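Local coordinates for FMN-dependent NADH:quinone oxidoreductase 1 (Bacillus anthracis, PDB 3U7I), which probably reduces quinones and cleaves the azo bond of aromatic azo compounds, using NADH as electron donor and FMN as cofactor, at residues 51-55 and 84-88. Sequence-based numbering, arbitrary orientation.
Sequences DDVVP and RMSEI
Arg-84 on helix 76-94 reaches across to the backbone of Val-53, pinning to the helix the loop that follows edge strand 43-48 of this flavodoxin-like fold. Its course can be followed outward. Arg-84 CB comes within 4.2 Å of Pro-55 CG, and Arg-84 CG packs closer, 3.7 Å from the same atom of Pro-55, the two side chains crossing at about a right angle. A bend at chi2 after an extended chi1 then turns the chain off the proline, and CD passes on toward the Val-53 carbonyl. There Arg-84 NE and NH2 grip a single acceptor side-on, at 2.8 Å and 3.0 Å from Val-53 O. The oxygen sits only 10° out of the guanidinium plane, although both N-H bonds are bent, at 149° and 138°. Arg-84 NH1 turns back to its own helix and forms a salt bridge with Glu-87 OE1 at 2.8 Å, so partners at two edges fix the rotation of the group. Ile-88 CG1 covers one face, over its centre. NH2 also donates to a water that makes a weak bond to Asp-52 OD2, an oxygen held more firmly by Asn-48 N. Beside the guanidinium contact, Pro-55 and selenomethionine Met-85, which also touches Trp-65 of helix 59-68, run past one another in opposite senses, CB against CG. Ile-88 CD1 meets Pro-55 CD, 3.6 Å away, the two side chains reaching toward each other.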
loop_
_atom_site.group_PDB
_atom_site.type_symbol
_atom_site.label_atom_id
_atom_site.label_comp_id
_atom_site.label_asym_id
_atom_site.label_seq_id
_atom_site.Cartn_x
_atom_site.Cartn_y
_atom_site.Cartn_z
ATOM N N ASP C 51 12.967 -6.738 8.089
ATOM C CA ASP C 51 13.829 -7.304 9.124
ATOM C C ASP C 51 13.882 -6.410 10.364
ATOM O O ASP C 51 13.752 -6.894 11.493
ATOM C CB ASP C 51 15.243 -7.545 8.582
ATOM C CG ASP C 51 16.082 -8.414 9.501
ATOM O OD1 ASP C 51 15.655 -9.552 9.814
ATOM O OD2 ASP C 51 17.167 -7.949 9.912
ATOM N N ASP C 52 14.080 -5.111 10.158
ATOM C CA ASP C 52 14.068 -4.162 11.268
ATOM C C ASP C 52 12.636 -3.995 11.769
ATOM O O ASP C 52 11.684 -4.389 11.087
ATOM C CB ASP C 52 14.643 -2.800 10.854
ATOM C CG ASP C 52 16.085 -2.886 10.397
ATOM O OD1 ASP C 52 16.826 -3.768 10.885
ATOM O OD2 ASP C 52 16.481 -2.072 9.540
ATOM N N VAL C 53 12.483 -3.423 12.962
ATOM C CA VAL C 53 11.157 -3.153 13.507
ATOM C C VAL C 53 10.615 -1.865 12.895
ATOM O O VAL C 53 11.178 -0.785 13.092
ATOM C CB VAL C 53 11.176 -3.047 15.045
ATOM C CG1 VAL C 53 9.768 -2.840 15.586
ATOM C CG2 VAL C 53 11.786 -4.298 15.646
ATOM N N VAL C 54 9.540 -1.998 12.123
ATOM C CA VAL C 54 8.850 -0.842 11.547
ATOM C C VAL C 54 7.413 -0.910 12.022
ATOM O O VAL C 54 6.605 -1.663 11.455
ATOM C CB VAL C 54 8.904 -0.843 10.002
ATOM C CG1 VAL C 54 8.139 0.345 9.437
ATOM C CG2 VAL C 54 10.363 -0.849 9.505
ATOM N N PRO C 55 7.097 -0.161 13.098
ATOM C CA PRO C 55 5.765 -0.221 13.713
ATOM C C PRO C 55 4.619 0.043 12.733
ATOM O O PRO C 55 4.629 0.984 11.938
ATOM C CB PRO C 55 5.830 0.868 14.794
ATOM C CG PRO C 55 7.283 0.904 15.176
ATOM C CD PRO C 55 8.022 0.691 13.876
ATOM N N ARG C 84 10.214 4.041 19.082
ATOM C CA ARG C 84 10.724 3.442 17.849
ATOM C C ARG C 84 10.253 4.208 16.591
ATOM O O ARG C 84 11.034 4.418 15.651
ATOM C CB ARG C 84 10.338 1.957 17.781
ATOM C CG ARG C 84 10.747 1.257 16.497
ATOM C CD ARG C 84 12.245 1.364 16.238
ATOM N NE ARG C 84 12.580 0.767 14.949
ATOM C CZ ARG C 84 13.650 1.078 14.220
ATOM N NH1 ARG C 84 14.510 1.999 14.650
ATOM N NH2 ARG C 84 13.849 0.478 13.052
HETATM N N MSE C 85 8.985 4.623 16.566
HETATM C CA MSE C 85 8.490 5.446 15.460
HETATM C C MSE C 85 9.262 6.764 15.385
HETATM O O MSE C 85 9.590 7.243 14.296
HETATM C CB MSE C 85 6.986 5.696 15.592
HETATM C CG MSE C 85 6.175 4.418 15.561
HETATM SE SE MSE C 85 4.259 4.752 15.588
HETATM C CE MSE C 85 3.903 4.762 13.658
ATOM N N SER C 86 9.571 7.333 16.547
ATOM C CA SER C 86 10.382 8.541 16.601
ATOM C C SER C 86 11.804 8.333 16.046
ATOM O O SER C 86 12.320 9.195 15.315
ATOM C CB SER C 86 10.442 9.099 18.016
ATOM O OG SER C 86 11.268 10.254 18.028
ATOM N N GLU C 87 12.430 7.205 16.402
ATOM C CA GLU C 87 13.735 6.820 15.845
ATOM C C GLU C 87 13.689 6.790 14.330
ATOM O O GLU C 87 14.541 7.380 13.666
ATOM C CB GLU C 87 14.162 5.428 16.316
ATOM C CG GLU C 87 14.647 5.328 17.738
ATOM C CD GLU C 87 15.010 3.893 18.118
ATOM O OE1 GLU C 87 14.898 2.993 17.250
ATOM O OE2 GLU C 87 15.413 3.669 19.285
ATOM N N ILE C 88 12.704 6.076 13.784
ATOM C CA ILE C 88 12.551 5.943 12.336
ATOM C C ILE C 88 12.348 7.296 11.626
ATOM O O ILE C 88 12.925 7.539 10.565
ATOM C CB ILE C 88 11.390 4.987 11.972
ATOM C CG1 ILE C 88 11.761 3.541 12.321
ATOM C CG2 ILE C 88 11.055 5.115 10.501
ATOM C CD1 ILE C 88 10.618 2.560 12.182
HETATM O O HOH W 1 16.713 0.253 11.440
#